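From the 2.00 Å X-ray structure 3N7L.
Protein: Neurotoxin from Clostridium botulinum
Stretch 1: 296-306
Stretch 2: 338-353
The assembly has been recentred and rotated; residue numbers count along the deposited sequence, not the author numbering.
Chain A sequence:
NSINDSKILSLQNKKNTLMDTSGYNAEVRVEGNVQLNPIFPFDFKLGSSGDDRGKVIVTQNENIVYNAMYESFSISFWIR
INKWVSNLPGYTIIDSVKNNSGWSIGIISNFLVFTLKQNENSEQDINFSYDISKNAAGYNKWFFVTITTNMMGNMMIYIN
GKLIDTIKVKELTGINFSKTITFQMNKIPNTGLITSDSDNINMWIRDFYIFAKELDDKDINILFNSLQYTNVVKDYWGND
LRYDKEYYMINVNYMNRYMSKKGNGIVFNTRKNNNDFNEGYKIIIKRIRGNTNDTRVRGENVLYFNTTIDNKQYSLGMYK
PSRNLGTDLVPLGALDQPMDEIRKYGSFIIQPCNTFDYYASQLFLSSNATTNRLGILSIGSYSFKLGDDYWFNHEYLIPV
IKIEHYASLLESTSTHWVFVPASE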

# COMPACT_ATOMS: atom_id res chain seq x y z
N ARG A 296 -16.90 0.31 -3.81
CA ARG A 296 -15.51 0.70 -4.02
C ARG A 296 -15.42 2.01 -4.79
O ARG A 296 -16.22 2.27 -5.69
CB ARG A 296 -14.75 -0.38 -4.79
CG ARG A 296 -14.68 -1.73 -4.10
CD ARG A 296 -13.90 -2.74 -4.92
NE ARG A 296 -13.73 -4.01 -4.21
CZ ARG A 296 -14.67 -4.93 -4.05
NH1 ARG A 296 -15.88 -4.76 -4.57
NH2 ARG A 296 -14.41 -6.03 -3.35
N VAL A 297 -14.45 2.85 -4.43
CA VAL A 297 -14.25 4.13 -5.10
C VAL A 297 -13.38 3.90 -6.34
O VAL A 297 -12.28 3.34 -6.24
CB VAL A 297 -13.55 5.15 -4.17
CG1 VAL A 297 -13.41 6.49 -4.86
CG2 VAL A 297 -14.35 5.29 -2.86
N ARG A 298 -13.87 4.34 -7.50
CA ARG A 298 -13.14 4.16 -8.75
C ARG A 298 -12.81 5.46 -9.45
O ARG A 298 -13.44 6.49 -9.20
CB ARG A 298 -13.94 3.27 -9.70
CG ARG A 298 -14.10 1.83 -9.23
CD ARG A 298 -14.69 0.95 -10.32
NE ARG A 298 -14.67 -0.46 -9.95
CZ ARG A 298 -15.44 -0.98 -9.01
NH1 ARG A 298 -16.30 -0.20 -8.37
NH2 ARG A 298 -15.36 -2.27 -8.71
N GLY A 299 -11.82 5.39 -10.34
CA GLY A 299 -11.38 6.54 -11.11
C GLY A 299 -12.36 7.68 -11.30
O GLY A 299 -12.66 8.41 -10.36
N GLU A 300 -12.87 7.83 -12.51
CA GLU A 300 -13.79 8.92 -12.83
C GLU A 300 -15.07 9.11 -12.01
O GLU A 300 -15.99 9.79 -12.46
CB GLU A 300 -14.16 8.84 -14.32
CG GLU A 300 -13.03 9.26 -15.23
CD GLU A 300 -12.71 10.74 -15.11
OE1 GLU A 300 -13.57 11.56 -15.50
OE2 GLU A 300 -11.62 11.07 -14.62
N ASN A 301 -15.15 8.53 -10.82
CA ASN A 301 -16.34 8.69 -9.99
C ASN A 301 -16.49 10.13 -9.50
O ASN A 301 -15.49 10.82 -9.26
CB ASN A 301 -16.28 7.79 -8.75
CG ASN A 301 -16.53 6.32 -9.05
OD1 ASN A 301 -16.61 5.91 -10.21
ND2 ASN A 301 -16.64 5.52 -8.00
N VAL A 302 -17.73 10.60 -9.37
CA VAL A 302 -17.99 11.93 -8.86
C VAL A 302 -18.47 11.68 -7.43
O VAL A 302 -19.36 10.85 -7.20
CB VAL A 302 -19.09 12.66 -9.66
CG1 VAL A 302 -19.25 14.09 -9.15
CG2 VAL A 302 -18.72 12.69 -11.15
N LEU A 303 -17.89 12.39 -6.46
CA LEU A 303 -18.23 12.16 -5.05
C LEU A 303 -18.10 13.42 -4.19
O LEU A 303 -17.75 14.49 -4.68
CB LEU A 303 -17.29 11.08 -4.50
CG LEU A 303 -15.80 11.30 -4.83
CD1 LEU A 303 -15.21 12.36 -3.92
CD2 LEU A 303 -15.01 9.99 -4.68
N TYR A 304 -18.43 13.28 -2.90
CA TYR A 304 -18.29 14.39 -1.97
C TYR A 304 -17.84 13.85 -0.61
O TYR A 304 -17.81 12.63 -0.39
CB TYR A 304 -19.59 15.21 -1.84
CG TYR A 304 -20.79 14.50 -1.26
CD1 TYR A 304 -21.60 13.69 -2.06
CD2 TYR A 304 -21.15 14.66 0.09
CE1 TYR A 304 -22.74 13.07 -1.54
CE2 TYR A 304 -22.28 14.04 0.62
CZ TYR A 304 -23.07 13.25 -0.20
OH TYR A 304 -24.19 12.63 0.32
N PHE A 305 -17.47 14.74 0.29
CA PHE A 305 -16.98 14.33 1.60
C PHE A 305 -17.79 14.83 2.78
O PHE A 305 -18.10 16.01 2.87
CB PHE A 305 -15.52 14.78 1.79
CG PHE A 305 -14.59 14.30 0.72
CD1 PHE A 305 -14.30 15.10 -0.38
CD2 PHE A 305 -13.99 13.04 0.82
CE1 PHE A 305 -13.42 14.66 -1.38
CE2 PHE A 305 -13.12 12.59 -0.17
CZ PHE A 305 -12.83 13.40 -1.27
N ASN A 306 -18.11 13.93 3.70
CA ASN A 306 -18.85 14.26 4.91
C ASN A 306 -17.87 14.14 6.07
O ASN A 306 -16.87 13.42 5.97
CB ASN A 306 -20.00 13.27 5.14
CG ASN A 306 -21.31 13.71 4.51
OD1 ASN A 306 -22.22 12.91 4.35
ND2 ASN A 306 -21.41 14.98 4.17
N PRO A 338 -27.11 21.78 2.12
CA PRO A 338 -27.97 20.81 1.44
C PRO A 338 -27.30 20.28 0.16
O PRO A 338 -26.29 20.83 -0.28
CB PRO A 338 -29.25 21.61 1.16
CG PRO A 338 -28.75 23.01 1.01
CD PRO A 338 -27.70 23.14 2.09
N MET A 339 -27.86 19.22 -0.42
CA MET A 339 -27.29 18.59 -1.61
C MET A 339 -27.09 19.51 -2.82
O MET A 339 -26.07 19.42 -3.51
CB MET A 339 -28.14 17.39 -2.00
CG MET A 339 -27.46 16.39 -2.94
SD MET A 339 -25.86 15.76 -2.30
CE MET A 339 -26.38 15.04 -0.75
N ASP A 340 -28.06 20.40 -3.08
CA ASP A 340 -27.93 21.32 -4.21
C ASP A 340 -26.65 22.14 -4.08
O ASP A 340 -25.99 22.44 -5.07
CB ASP A 340 -29.14 22.26 -4.30
CG ASP A 340 -30.38 21.58 -4.87
OD1 ASP A 340 -31.45 22.21 -4.89
OD2 ASP A 340 -30.27 20.41 -5.32
N GLU A 341 -26.30 22.51 -2.85
CA GLU A 341 -25.09 23.29 -2.61
C GLU A 341 -23.84 22.42 -2.76
O GLU A 341 -22.81 22.87 -3.26
CB GLU A 341 -25.12 23.92 -1.21
CG GLU A 341 -26.26 24.91 -1.02
CD GLU A 341 -26.30 25.96 -2.12
OE1 GLU A 341 -25.31 26.71 -2.27
OE2 GLU A 341 -27.33 26.05 -2.83
N ILE A 342 -23.93 21.16 -2.33
CA ILE A 342 -22.80 20.25 -2.44
C ILE A 342 -22.44 20.01 -3.91
O ILE A 342 -21.27 20.00 -4.28
CB ILE A 342 -23.11 18.89 -1.78
CG1 ILE A 342 -23.23 19.07 -0.26
CG2 ILE A 342 -22.02 17.87 -2.13
CD1 ILE A 342 -23.59 17.80 0.49
N ARG A 343 -23.46 19.85 -4.75
CA ARG A 343 -23.24 19.60 -6.17
C ARG A 343 -22.51 20.76 -6.85
O ARG A 343 -21.75 20.55 -7.80
CB ARG A 343 -24.58 19.35 -6.87
CG ARG A 343 -25.35 18.17 -6.29
CD ARG A 343 -26.73 18.05 -6.92
NE ARG A 343 -26.67 17.40 -8.23
CZ ARG A 343 -26.49 16.09 -8.40
NH1 ARG A 343 -26.36 15.29 -7.35
NH2 ARG A 343 -26.44 15.58 -9.62
N LYS A 344 -22.71 21.97 -6.34
CA LYS A 344 -22.07 23.14 -6.93
C LYS A 344 -20.75 23.54 -6.29
O LYS A 344 -19.86 24.05 -6.98
CB LYS A 344 -23.02 24.34 -6.87
CG LYS A 344 -24.29 24.16 -7.68
CD LYS A 344 -25.18 25.39 -7.62
CE LYS A 344 -25.66 25.65 -6.21
NZ LYS A 344 -26.66 26.76 -6.17
N TYR A 345 -20.60 23.32 -4.99
CA TYR A 345 -19.38 23.74 -4.32
C TYR A 345 -18.54 22.67 -3.63
O TYR A 345 -17.45 22.98 -3.14
CB TYR A 345 -19.71 24.83 -3.31
CG TYR A 345 -20.56 25.93 -3.89
CD1 TYR A 345 -20.12 26.65 -5.01
CD2 TYR A 345 -21.81 26.24 -3.35
CE1 TYR A 345 -20.91 27.65 -5.57
CE2 TYR A 345 -22.61 27.23 -3.91
CZ TYR A 345 -22.15 27.94 -5.01
OH TYR A 345 -22.94 28.92 -5.56
N GLY A 346 -19.02 21.43 -3.58
CA GLY A 346 -18.25 20.40 -2.90
C GLY A 346 -18.18 19.03 -3.55
O GLY A 346 -17.93 18.04 -2.86
N SER A 347 -18.37 18.97 -4.86
CA SER A 347 -18.31 17.69 -5.56
C SER A 347 -16.99 17.52 -6.30
O SER A 347 -16.50 18.46 -6.93
CB SER A 347 -19.49 17.58 -6.54
OG SER A 347 -20.71 17.69 -5.84
N PHE A 348 -16.42 16.33 -6.20
CA PHE A 348 -15.14 16.05 -6.84
C PHE A 348 -15.11 14.82 -7.74
O PHE A 348 -15.90 13.89 -7.58
CB PHE A 348 -14.03 15.89 -5.80
CG PHE A 348 -13.82 17.09 -4.93
CD1 PHE A 348 -14.66 17.33 -3.85
CD2 PHE A 348 -12.82 18.01 -5.23
CE1 PHE A 348 -14.49 18.48 -3.06
CE2 PHE A 348 -12.65 19.16 -4.45
CZ PHE A 348 -13.49 19.39 -3.37
N ILE A 349 -14.18 14.85 -8.68
CA ILE A 349 -13.95 13.76 -9.61
C ILE A 349 -12.61 13.23 -9.12
O ILE A 349 -11.64 13.97 -9.05
CB ILE A 349 -13.79 14.28 -11.05
CG1 ILE A 349 -15.06 15.01 -11.47
CG2 ILE A 349 -13.46 13.13 -11.98
CD1 ILE A 349 -14.84 15.97 -12.60
N ILE A 350 -12.57 11.95 -8.76
CA ILE A 350 -11.34 11.37 -8.24
C ILE A 350 -10.57 10.57 -9.27
O ILE A 350 -11.15 10.00 -10.19
CB ILE A 350 -11.64 10.45 -7.03
CG1 ILE A 350 -10.35 10.09 -6.30
CG2 ILE A 350 -12.31 9.16 -7.51
CD1 ILE A 350 -10.59 9.40 -4.96
N GLN A 351 -9.25 10.53 -9.12
CA GLN A 351 -8.41 9.78 -10.03
C GLN A 351 -7.32 9.11 -9.20
O GLN A 351 -6.69 9.76 -8.36
CB GLN A 351 -7.78 10.71 -11.07
CG GLN A 351 -7.20 9.97 -12.25
CD GLN A 351 -8.24 9.20 -13.03
OE1 GLN A 351 -7.94 8.18 -13.66
NE2 GLN A 351 -9.48 9.69 -13.02
N PRO A 352 -7.10 7.80 -9.39
CA PRO A 352 -6.06 7.14 -8.60
C PRO A 352 -4.67 7.68 -8.95
O PRO A 352 -4.42 8.07 -10.09
CB PRO A 352 -6.23 5.66 -8.96
CG PRO A 352 -6.77 5.72 -10.37
CD PRO A 352 -7.78 6.84 -10.28
N CYS A 353 -3.78 7.71 -7.98
CA CYS A 353 -2.43 8.21 -8.20
C CYS A 353 -1.45 7.44 -7.34
O CYS A 353 -1.16 7.83 -6.21
CB CYS A 353 -2.36 9.70 -7.87
SG CYS A 353 -0.77 10.47 -8.22
O HOH W 1 -17.29 17.47 -0.39

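Contact along stretch 1 begins at Val297, a buried residue whose CA-to-CB bond points toward stretch 2; its CG1 lies 3.9 Å from Ile350 CG2, an apolar contact suited to a branched aliphatic side chain. Gly299 packs its backbone against Pro352, with CA 3.7 Å from Pro352 CD. Glu300 is exposed, and its CB points away, but all three chi angles lie near -70° and fold the chain back, bringing OE2 to 3.0 Å from Gln351 NE2.

From Asn301 the backbones take over. Ile350 N donates to Asn301 O (3.2 Å, 159° at the hydrogen), and the same oxygen receives a CA-H...O contact from Ile349 CA at 3.3 Å. Val302 and Ile349 then form a non-hydrogen-bonded antiparallel pair, CA to CA 4.5 Å, with both side chains on one face of the sheet and Val302 CG2 4.3 Å from Ile349 CG1. Leu303 and Phe348 form the hydrogen-bonded pair: Leu303 N to Phe348 O and Phe348 N to Leu303 O are both 2.7 Å, at 159° and 174°. Their side chains share the other face, where Leu303 CD1 lies 4.2 Å from Phe348 CB and Leu303 CD2 lies 4.0 Å from Ile350 CG2, so the leucine fork touches two neighbours.

Tyr304 turns to the helix. Its CB meets Ile342 CG2 at 3.6 Å, and Met339 SD sits 4.6 Å from its ring centroid, obliquely placed; the phenol remains partly exposed, its hydroxyl bonded elsewhere in the structure. Ser347 OG steadies the helix end by donating to Ile342 O (2.8 Å). At Phe305 direct backbone pairing gives way to water 1, which accepts from Phe305 N (2.8 Å) and donates to Gly346 O (2.6 Å). The buried Phe305 ring meets Phe348 obliquely, CE1 to CD1 3.8 Å, planes at 55°. Altogether 727 Å² is buried, summed over both sides.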